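Local coordinates for 4-alpha-glucanotransferase (Aquifex aeolicus, PDB 1TZ7), which belongs to the 4-alpha-glucanotransferases, also known as amylomaltases or disproportionating enzymes, and is built round a parallel (beta/alpha)8 barrel, at residues G25-V30 with L60-P65; S222-L227 with F300-L305; F311-E316 with G327-A332. All blocks are in the same frame, centred on the assembly; numbering follows the deposited sequence.

Contact 1: G25-V30 with L60-P65; sequences GILLHV and LWQVLP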
loop_
_atom_site.group_PDB
_atom_site.type_symbol
_atom_site.label_atom_id
_atom_site.label_comp_id
_atom_site.label_asym_id
_atom_site.label_seq_id
_atom_site.Cartn_x
_atom_site.Cartn_y
_atom_site.Cartn_z
ATOM N N GLY A 25 4.702 9.511 -13.013
ATOM C CA GLY A 25 5.285 8.839 -11.871
ATOM C C GLY A 25 5.573 7.388 -12.124
ATOM O O GLY A 25 5.220 6.844 -13.172
ATOM N N ILE A 26 6.225 6.752 -11.157
ATOM C CA ILE A 26 6.501 5.340 -11.222
ATOM C C ILE A 26 5.865 4.633 -10.031
ATOM O O ILE A 26 5.916 5.127 -8.909
ATOM C CB ILE A 26 8.034 5.092 -11.246
ATOM C CG1 ILE A 26 8.627 5.573 -12.580
ATOM C CG2 ILE A 26 8.341 3.600 -11.030
ATOM C CD1 ILE A 26 10.125 5.378 -12.701
ATOM N N LEU A 27 5.253 3.477 -10.293
ATOM C CA LEU A 27 4.761 2.607 -9.235
ATOM C C LEU A 27 5.840 1.580 -8.874
ATOM O O LEU A 27 6.186 0.712 -9.679
ATOM C CB LEU A 27 3.464 1.908 -9.680
ATOM C CG LEU A 27 2.938 0.749 -8.812
ATOM C CD1 LEU A 27 2.787 1.164 -7.373
ATOM C CD2 LEU A 27 1.606 0.245 -9.370
ATOM N N LEU A 28 6.373 1.702 -7.666
ATOM C CA LEU A 28 7.444 0.830 -7.197
ATOM C C LEU A 28 7.415 0.743 -5.678
ATOM O O LEU A 28 7.615 1.738 -4.991
ATOM C CB LEU A 28 8.807 1.368 -7.653
ATOM C CG LEU A 28 10.027 0.562 -7.188
ATOM C CD1 LEU A 28 10.116 -0.757 -7.948
ATOM C CD2 LEU A 28 11.303 1.371 -7.366
ATOM N N HIS A 29 7.161 -0.447 -5.160
ATOM C CA HIS A 29 7.157 -0.669 -3.720
ATOM C C HIS A 29 8.573 -0.697 -3.177
ATOM O O HIS A 29 9.515 -1.099 -3.872
ATOM C CB HIS A 29 6.461 -1.979 -3.401
ATOM C CG HIS A 29 6.123 -2.161 -1.951
ATOM N ND1 HIS A 29 5.415 -1.229 -1.224
ATOM C CD2 HIS A 29 6.373 -3.186 -1.102
ATOM C CE1 HIS A 29 5.252 -1.671 0.011
ATOM N NE2 HIS A 29 5.825 -2.854 0.111
ATOM N N VAL A 30 8.719 -0.272 -1.932
ATOM C CA VAL A 30 10.025 -0.183 -1.294
ATOM C C VAL A 30 10.774 -1.526 -1.352
ATOM O O VAL A 30 11.981 -1.552 -1.535
ATOM C CB VAL A 30 9.894 0.285 0.186
ATOM C CG1 VAL A 30 11.245 0.284 0.873
ATOM C CG2 VAL A 30 9.259 1.694 0.253
ATOM N N LEU A 60 6.059 11.930 -9.397
ATOM C CA LEU A 60 5.245 11.062 -8.535
ATOM C C LEU A 60 5.927 9.730 -8.278
ATOM O O LEU A 60 6.544 9.158 -9.165
ATOM C CB LEU A 60 3.866 10.813 -9.163
ATOM C CG LEU A 60 2.991 12.039 -9.407
ATOM C CD1 LEU A 60 1.840 11.682 -10.325
ATOM C CD2 LEU A 60 2.481 12.600 -8.096
ATOM N N TRP A 61 5.799 9.248 -7.047
ATOM C CA TRP A 61 6.235 7.920 -6.679
ATOM C C TRP A 61 5.115 7.224 -5.912
ATOM O O TRP A 61 4.689 7.702 -4.863
ATOM C CB TRP A 61 7.489 8.007 -5.801
ATOM C CG TRP A 61 7.965 6.686 -5.282
ATOM C CD1 TRP A 61 7.786 5.457 -5.863
ATOM C CD2 TRP A 61 8.704 6.454 -4.081
ATOM N NE1 TRP A 61 8.369 4.477 -5.094
ATOM C CE2 TRP A 61 8.942 5.062 -3.991
ATOM C CE3 TRP A 61 9.198 7.285 -3.059
ATOM C CZ2 TRP A 61 9.644 4.485 -2.927
ATOM C CZ3 TRP A 61 9.894 6.707 -2.005
ATOM C CH2 TRP A 61 10.109 5.322 -1.949
ATOM N N GLN A 62 4.633 6.102 -6.437
ATOM C CA GLN A 62 3.598 5.333 -5.748
ATOM C C GLN A 62 4.168 4.088 -5.101
ATOM O O GLN A 62 4.842 3.288 -5.746
ATOM C CB GLN A 62 2.453 4.957 -6.694
ATOM C CG GLN A 62 1.245 4.334 -5.953
ATOM C CD GLN A 62 -0.004 4.204 -6.818
ATOM O OE1 GLN A 62 -0.743 3.231 -6.697
ATOM N NE2 GLN A 62 -0.240 5.177 -7.671
ATOM N N VAL A 63 3.890 3.934 -3.812
ATOM C CA VAL A 63 4.276 2.758 -3.071
ATOM C C VAL A 63 3.031 1.994 -2.641
ATOM O O VAL A 63 1.917 2.507 -2.728
ATOM C CB VAL A 63 5.106 3.132 -1.806
ATOM C CG1 VAL A 63 6.474 3.669 -2.202
ATOM C CG2 VAL A 63 4.352 4.156 -0.937
ATOM N N LEU A 64 3.226 0.765 -2.181
ATOM C CA LEU A 64 2.155 0.011 -1.531
ATOM C C LEU A 64 2.166 0.342 -0.027
ATOM O O LEU A 64 3.045 1.073 0.439
ATOM C CB LEU A 64 2.342 -1.496 -1.768
ATOM C CG LEU A 64 2.733 -1.899 -3.205
ATOM C CD1 LEU A 64 3.034 -3.375 -3.287
ATOM C CD2 LEU A 64 1.634 -1.517 -4.191
ATOM N N PRO A 65 1.196 -0.176 0.727
ATOM C CA PRO A 65 1.138 0.086 2.169
ATOM C C PRO A 65 2.438 -0.286 2.874
ATOM O O PRO A 65 3.069 -1.281 2.527
ATOM C CB PRO A 65 -0.019 -0.805 2.642
ATOM C CG PRO A 65 -0.867 -0.990 1.438
ATOM C CD PRO A 65 0.087 -1.039 0.281
#
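Ile26 and Leu28 of 25-30 share backbone hydrogen bonds with Leu60 and Gln62 of 60-65, the parallel pairing of the first two strands of the (beta/alpha)8 barrel. Helix 44-56 links them, so the unit is a beta-alpha-beta crossover; the short strand axes approach to 4.6 Å and run nearly parallel, at 10°. The backbone bonds run from Ile26 N to Leu60 O, from Gln62 N to Ile26 O and from Leu28 N to Gln62 O. The CA-H groups of Trp61 and Leu27 point at the last two carbonyls as well. At the glycine the chains draw close, Leu60 CB lying 3.6 Å from Gly25 CA.

Two further bonds tie side chains to backbone beyond the regular pairing. With CG anti to its own N (chi1 176°), Trp61 turns its indole toward the chain just past the end of strand 23-27, and NE1 donates to Leu28 O over 2.8 Å, in the carbonyl plane and on a lone pair. His29 ND1 is the acceptor for Leu64 N at 3.1 Å, the donor lying 24° out of the imidazole plane.

On one face of the sheet Leu27 CD1 packs 3.8 Å from Gln62 CG; the amide beyond reaches another strand, Gln62 NE2 bonding to Tyr400 OH. On the other face Ile26 and Trp61 meet helix 44-56, where Phe49 forms a T-shaped pair with the indole. Past the strand ends, Val30 CG2 touches both Trp61 CZ2 and Val63 CG1. There too Leu64 crosses His29 at about a right angle and makes a CH-pi contact, CD1 standing over one ring face 3.9 Å from the centroid. The edge of the same imidazole brings CE1 within 3.4 Å of Pro65 O.

Contact 2: S222-L227 with F300-L305; sequences SIVGDL and FDFLRL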
loop_
_atom_site.group_PDB
_atom_site.type_symbol
_atom_site.label_atom_id
_atom_site.label_comp_id
_atom_site.label_asym_id
_atom_site.label_seq_id
_atom_site.Cartn_x
_atom_site.Cartn_y
_atom_site.Cartn_z
ATOM N N SER A 222 6.057 14.029 -5.223
ATOM C CA SER A 222 4.984 13.708 -4.291
ATOM C C SER A 222 4.833 12.197 -4.194
ATOM O O SER A 222 4.918 11.489 -5.200
ATOM C CB SER A 222 3.658 14.330 -4.760
ATOM O OG SER A 222 3.714 15.737 -4.760
ATOM N N ILE A 223 4.606 11.705 -2.987
ATOM C CA ILE A 223 4.507 10.286 -2.763
ATOM C C ILE A 223 3.058 9.869 -2.618
ATOM O O ILE A 223 2.321 10.397 -1.778
ATOM C CB ILE A 223 5.326 9.864 -1.515
ATOM C CG1 ILE A 223 6.770 10.373 -1.635
ATOM C CG2 ILE A 223 5.315 8.339 -1.371
ATOM C CD1 ILE A 223 7.617 10.169 -0.378
ATOM N N VAL A 224 2.651 8.921 -3.452
ATOM C CA VAL A 224 1.340 8.327 -3.364
ATOM C C VAL A 224 1.407 7.068 -2.502
ATOM O O VAL A 224 2.030 6.083 -2.875
ATOM C CB VAL A 224 0.798 7.963 -4.767
ATOM C CG1 VAL A 224 -0.606 7.392 -4.672
ATOM C CG2 VAL A 224 0.826 9.187 -5.684
ATOM N N GLY A 225 0.772 7.124 -1.346
ATOM C CA GLY A 225 0.668 5.983 -0.477
ATOM C C GLY A 225 -0.664 5.299 -0.625
ATOM O O GLY A 225 -1.527 5.754 -1.365
ATOM N N ASP A 226 -0.829 4.203 0.089
ATOM C CA ASP A 226 -1.907 3.273 -0.171
ATOM C C ASP A 226 -2.586 2.896 1.141
ATOM O O ASP A 226 -1.938 2.396 2.062
ATOM C CB ASP A 226 -1.357 2.022 -0.853
ATOM C CG ASP A 226 -2.438 1.200 -1.527
ATOM O OD1 ASP A 226 -2.119 0.497 -2.518
ATOM O OD2 ASP A 226 -3.630 1.186 -1.141
ATOM N N LEU A 227 -3.888 3.150 1.219
ATOM C CA LEU A 227 -4.671 2.862 2.426
ATOM C C LEU A 227 -5.609 1.701 2.171
ATOM O O LEU A 227 -6.603 1.851 1.465
ATOM C CB LEU A 227 -5.493 4.090 2.833
ATOM C CG LEU A 227 -4.878 4.984 3.901
ATOM C CD1 LEU A 227 -3.721 5.767 3.323
ATOM C CD2 LEU A 227 -5.933 5.921 4.484
ATOM N N PHE A 300 2.717 10.552 3.404
ATOM C CA PHE A 300 2.394 10.625 1.979
ATOM C C PHE A 300 1.726 11.945 1.621
ATOM O O PHE A 300 1.171 12.626 2.479
ATOM C CB PHE A 300 1.472 9.477 1.584
ATOM C CG PHE A 300 1.901 8.145 2.115
ATOM C CD1 PHE A 300 1.088 7.435 2.983
ATOM C CD2 PHE A 300 3.120 7.595 1.742
ATOM C CE1 PHE A 300 1.483 6.201 3.471
ATOM C CE2 PHE A 300 3.516 6.366 2.229
ATOM C CZ PHE A 300 2.697 5.668 3.095
ATOM N N ASP A 301 1.781 12.290 0.341
ATOM C CA ASP A 301 1.069 13.447 -0.180
ATOM C C ASP A 301 -0.320 13.060 -0.662
ATOM O O ASP A 301 -1.291 13.793 -0.450
ATOM C CB ASP A 301 1.861 14.066 -1.314
ATOM C CG ASP A 301 3.224 14.504 -0.881
ATOM O OD1 ASP A 301 4.186 13.723 -1.060
ATOM O OD2 ASP A 301 3.432 15.604 -0.328
ATOM N N PHE A 302 -0.416 11.905 -1.307
ATOM C CA PHE A 302 -1.697 11.385 -1.749
ATOM C C PHE A 302 -1.997 10.026 -1.123
ATOM O O PHE A 302 -1.092 9.218 -0.878
ATOM C CB PHE A 302 -1.730 11.284 -3.276
ATOM C CG PHE A 302 -1.656 12.629 -3.977
ATOM C CD1 PHE A 302 -2.803 13.382 -4.187
ATOM C CD2 PHE A 302 -0.441 13.131 -4.417
ATOM C CE1 PHE A 302 -2.740 14.621 -4.830
ATOM C CE2 PHE A 302 -0.370 14.368 -5.058
ATOM C CZ PHE A 302 -1.527 15.109 -5.263
ATOM N N LEU A 303 -3.272 9.780 -0.868
ATOM C CA LEU A 303 -3.716 8.539 -0.281
ATOM C C LEU A 303 -4.628 7.819 -1.243
ATOM O O LEU A 303 -5.751 8.255 -1.492
ATOM C CB LEU A 303 -4.457 8.810 1.030
ATOM C CG LEU A 303 -3.738 9.720 2.017
ATOM C CD1 LEU A 303 -4.596 9.944 3.254
ATOM C CD2 LEU A 303 -2.386 9.140 2.395
ATOM N N ARG A 304 -4.142 6.715 -1.793
ATOM C CA ARG A 304 -4.947 5.871 -2.654
ATOM C C ARG A 304 -5.885 5.029 -1.813
ATOM O O ARG A 304 -5.446 4.265 -0.955
ATOM C CB ARG A 304 -4.052 4.969 -3.505
ATOM C CG ARG A 304 -4.722 4.454 -4.767
ATOM C CD ARG A 304 -3.990 3.304 -5.430
ATOM N NE ARG A 304 -4.490 2.008 -4.979
ATOM C CZ ARG A 304 -4.194 0.848 -5.554
ATOM N NH1 ARG A 304 -4.701 -0.280 -5.067
ATOM N NH2 ARG A 304 -3.390 0.809 -6.615
ATOM N N LEU A 305 -7.184 5.176 -2.055
ATOM C CA LEU A 305 -8.190 4.512 -1.251
ATOM C C LEU A 305 -8.546 3.161 -1.850
ATOM O O LEU A 305 -9.361 3.061 -2.786
ATOM C CB LEU A 305 -9.429 5.389 -1.118
ATOM C CG LEU A 305 -9.190 6.753 -0.437
ATOM C CD1 LEU A 305 -10.444 7.590 -0.475
ATOM C CD2 LEU A 305 -8.708 6.570 1.016
HETATM O O HOH W 1 2.308 17.088 -2.608
#
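Ile223 and Asp301 are bonded to each other twice: Ile223 N donates to Asp301 OD1 at 2.8 Å, met on its anti side, while Asp301 N returns a bond to Ile223 O. That carbonyl also takes Phe302 N, so two donors grip one oxygen where strand 302-305 begins. Regular parallel pairing follows, through Gly225 N to Phe302 O, Arg304 N to Gly225 O and Leu227 N to Arg304 O.

Gly225 is roofed by Phe300, whose ring face makes a CH-pi contact with Gly225 CA 3.6 Å from the centroid, nearly over the centre. Ile223 CG2 meets the edge of that ring at Phe300 CD2. On the same face of the sheet, Leu227 CD1 packs 3.7 Å from Leu303 CD2. The opposite face sets Asp226 beside Arg304, pointing the same way; Asp226 OD1 lies over the guanidinium face, in a long ion pair 3.7 Å from Arg304 NH1 at which no N-H is aimed.

In the second shell, Tyr78 OH holds Asp226 OD1, and Arg213 NH1 forms a salt bridge with Asp301 OD2, on the carboxylate whose OD1 accepts from Ile223 N. A water bridges Ser222 OG and, weakly, Asp301 OD2. Phe302 forms a T-shaped pair with Phe452. Parallel strands with helix 287-297 packed on the Leu227 and Leu303 face, and the Asp226 and Arg304 face turned away from it, belong to a (beta/alpha)8 barrel, here between its third and fourth strands.

Contact 3: F311-E316 with G327-A332; sequences FEAYWE and GRWVKA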
loop_
_atom_site.group_PDB
_atom_site.type_symbol
_atom_site.label_atom_id
_atom_site.label_comp_id
_atom_site.label_asym_id
_atom_site.label_seq_id
_atom_site.Cartn_x
_atom_site.Cartn_y
_atom_site.Cartn_z
ATOM N N PHE A 311 -17.021 2.401 0.248
ATOM C CA PHE A 311 -17.532 3.570 0.970
ATOM C C PHE A 311 -18.978 3.882 0.561
ATOM O O PHE A 311 -19.700 4.563 1.284
ATOM C CB PHE A 311 -16.639 4.787 0.719
ATOM C CG PHE A 311 -15.249 4.656 1.303
ATOM C CD1 PHE A 311 -14.130 4.709 0.484
ATOM C CD2 PHE A 311 -15.066 4.485 2.671
ATOM C CE1 PHE A 311 -12.853 4.590 1.017
ATOM C CE2 PHE A 311 -13.790 4.363 3.204
ATOM C CZ PHE A 311 -12.684 4.419 2.371
ATOM N N GLU A 312 -19.389 3.373 -0.598
ATOM C CA GLU A 312 -20.790 3.456 -1.026
ATOM C C GLU A 312 -21.575 2.236 -0.554
ATOM O O GLU A 312 -22.660 2.364 -0.003
ATOM C CB GLU A 312 -20.871 3.568 -2.556
ATOM C CG GLU A 312 -22.268 3.896 -3.085
ATOM C CD GLU A 312 -23.133 2.655 -3.287
ATOM O OE1 GLU A 312 -24.361 2.732 -3.048
ATOM O OE2 GLU A 312 -22.584 1.605 -3.679
ATOM N N ALA A 313 -21.020 1.053 -0.793
ATOM C CA ALA A 313 -21.608 -0.199 -0.312
ATOM C C ALA A 313 -20.550 -1.301 -0.300
ATOM O O ALA A 313 -19.687 -1.350 -1.173
ATOM C CB ALA A 313 -22.790 -0.606 -1.197
ATOM N N TYR A 314 -20.622 -2.181 0.694
ATOM C CA TYR A 314 -19.622 -3.232 0.853
ATOM C C TYR A 314 -20.263 -4.613 0.924
ATOM O O TYR A 314 -21.395 -4.767 1.390
ATOM C CB TYR A 314 -18.772 -2.979 2.103
ATOM C CG TYR A 314 -19.531 -3.090 3.404
ATOM C CD1 TYR A 314 -19.540 -4.277 4.126
ATOM C CD2 TYR A 314 -20.232 -1.999 3.920
ATOM C CE1 TYR A 314 -20.227 -4.383 5.320
ATOM C CE2 TYR A 314 -20.924 -2.095 5.113
ATOM C CZ TYR A 314 -20.920 -3.290 5.811
ATOM O OH TYR A 314 -21.604 -3.396 6.997
ATOM N N TRP A 315 -19.531 -5.612 0.455
ATOM C CA TRP A 315 -20.007 -6.981 0.455
ATOM C C TRP A 315 -19.789 -7.611 1.838
ATOM O O TRP A 315 -18.668 -7.645 2.350
ATOM C CB TRP A 315 -19.284 -7.787 -0.626
ATOM C CG TRP A 315 -19.852 -9.161 -0.853
ATOM C CD1 TRP A 315 -19.263 -10.350 -0.540
ATOM C CD2 TRP A 315 -21.111 -9.485 -1.454
ATOM N NE1 TRP A 315 -20.078 -11.394 -0.905
ATOM C CE2 TRP A 315 -21.222 -10.890 -1.468
ATOM C CE3 TRP A 315 -22.166 -8.729 -1.983
ATOM C CZ2 TRP A 315 -22.338 -11.552 -1.986
ATOM C CZ3 TRP A 315 -23.278 -9.396 -2.498
ATOM C CH2 TRP A 315 -23.350 -10.786 -2.494
ATOM N N GLU A 316 -20.873 -8.097 2.426
ATOM C CA GLU A 316 -20.868 -8.601 3.793
ATOM C C GLU A 316 -21.363 -10.059 3.819
ATOM O O GLU A 316 -22.487 -10.337 3.426
ATOM C CB GLU A 316 -21.785 -7.734 4.651
ATOM C CG GLU A 316 -21.856 -8.132 6.106
ATOM C CD GLU A 316 -22.830 -7.275 6.891
ATOM O OE1 GLU A 316 -22.416 -6.210 7.400
ATOM O OE2 GLU A 316 -24.008 -7.663 6.996
ATOM N N GLY A 327 -23.345 -13.688 0.552
ATOM C CA GLY A 327 -23.266 -12.375 1.169
ATOM C C GLY A 327 -24.368 -11.443 0.693
ATOM O O GLY A 327 -25.353 -11.879 0.094
ATOM N N ARG A 328 -24.196 -10.154 0.965
ATOM C CA ARG A 328 -25.113 -9.131 0.474
ATOM C C ARG A 328 -24.445 -7.766 0.467
ATOM O O ARG A 328 -23.502 -7.524 1.208
ATOM C CB ARG A 328 -26.372 -9.081 1.335
ATOM C CG ARG A 328 -26.099 -8.890 2.831
ATOM C CD ARG A 328 -27.233 -8.176 3.582
ATOM N NE ARG A 328 -27.491 -8.789 4.815
ATOM C CZ ARG A 328 -27.109 -8.403 6.031
ATOM N NH1 ARG A 328 -26.490 -7.249 6.305
ATOM N NH2 ARG A 328 -27.446 -9.194 7.006
ATOM N N TRP A 329 -24.943 -6.875 -0.374
ATOM C CA TRP A 329 -24.452 -5.513 -0.412
ATOM C C TRP A 329 -25.088 -4.693 0.705
ATOM O O TRP A 329 -26.306 -4.646 0.835
ATOM C CB TRP A 329 -24.741 -4.877 -1.769
ATOM C CG TRP A 329 -23.838 -5.382 -2.871
ATOM C CD1 TRP A 329 -24.197 -6.166 -3.935
ATOM C CD2 TRP A 329 -22.434 -5.139 -3.010
ATOM N NE1 TRP A 329 -23.100 -6.422 -4.724
ATOM C CE2 TRP A 329 -22.005 -5.804 -4.180
ATOM C CE3 TRP A 329 -21.487 -4.426 -2.264
ATOM C CZ2 TRP A 329 -20.677 -5.772 -4.618
ATOM C CZ3 TRP A 329 -20.167 -4.399 -2.704
ATOM C CH2 TRP A 329 -19.780 -5.069 -3.869
ATOM N N VAL A 330 -24.247 -4.056 1.512
ATOM C CA VAL A 330 -24.707 -3.216 2.608
ATOM C C VAL A 330 -24.212 -1.785 2.411
ATOM O O VAL A 330 -23.011 -1.550 2.257
ATOM C CB VAL A 330 -24.193 -3.736 3.963
ATOM C CG1 VAL A 330 -24.712 -2.864 5.107
ATOM C CG2 VAL A 330 -24.603 -5.198 4.168
ATOM N N LYS A 331 -25.141 -0.832 2.420
ATOM C CA LYS A 331 -24.808 0.574 2.179
ATOM C C LYS A 331 -23.955 1.128 3.313
ATOM O O LYS A 331 -24.236 0.890 4.482
ATOM C CB LYS A 331 -26.087 1.411 2.030
ATOM C CG LYS A 331 -26.941 1.041 0.803
ATOM C CD LYS A 331 -26.340 1.591 -0.489
ATOM C CE LYS A 331 -27.197 1.231 -1.706
ATOM N NZ LYS A 331 -26.368 0.817 -2.878
ATOM N N ALA A 332 -22.900 1.857 2.947
ATOM C CA ALA A 332 -22.074 2.587 3.907
ATOM C C ALA A 332 -22.261 4.106 3.703
ATOM O O ALA A 332 -22.674 4.540 2.636
ATOM C CB ALA A 332 -20.597 2.203 3.726
#
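Trp315 drives the edge of its six-membered ring toward the face of Trp329, a T-shaped pair with planes 68° apart and Trp315 CZ3 3.7 Å from Trp329 CD1. The same tryptophan presents a face of its own to the backbone opposite, CZ2 lying 3.4 Å from Gly327 C. Its CB sits over the six-membered ring of Trp329, whose CE3 also touches Ala313 CB. Trp315 NE1 is bonded to Ala324 O.

On the other face of the sheet Tyr314 has CG between its backbone N and carbonyl carbon (chi1 66°), which lays the ring alongside Val330; CB of the valine makes a CH-pi contact 4.0 Å from the ring centroid. Tyr314 OH then donates to Glu316 OE1 at 3.0 Å, an oxygen that also pairs with Lys246. The other carboxylate oxygen, Glu316 OE2, forms a salt bridge of 2.6 Å with Arg328 NH1, the carboxylate and guanidinium planes standing 69° apart. At the far end Glu312 OE1 receives Lys331 NZ over 2.8 Å on its syn lone pair, while Glu312 OE2 forms a salt bridge with Arg309.

Backbone bonds join Tyr314 with Val330 and Glu316 with Arg328 in both directions, the hydrogen-bonded pairs of an antiparallel beta hairpin. Strand 328-331 is one of the two outer strands of a four-stranded antiparallel sheet; strand 255-259 flanks 313-318 on its other side and Phe255 touches both Glu316 and Arg328. Helices 360-368 and 278-283 pack on the end of the hairpin, at Glu312, Phe311 and Ala332.

How the contacts relate
Contacts 1 and 2 are successive parts of one barrel wall, their centres about 9 Å apart. Strand 60-62 pairs with 222-227, so the order 23-27, 60-62, 222-227, 302-305 is continuous; Trp61 O and Val224 N, 2.8 Å apart, probably hydrogen-bond at this seam, and Pro65 CD packs on Asp226 CB. Contact 3 belongs to a separate antiparallel sheet, its centre about 24 Å from that of contact 2 and 29 Å from that of contact 1. Strand 302-305 leads into its hairpin, and Leu305 CB touches Phe311 CE1 at 4.1 Å. Active sites of (beta/alpha)8 enzymes lie at the C-terminal strand ends, the side where Leu305 ends its strand and the chain continues toward contact 3.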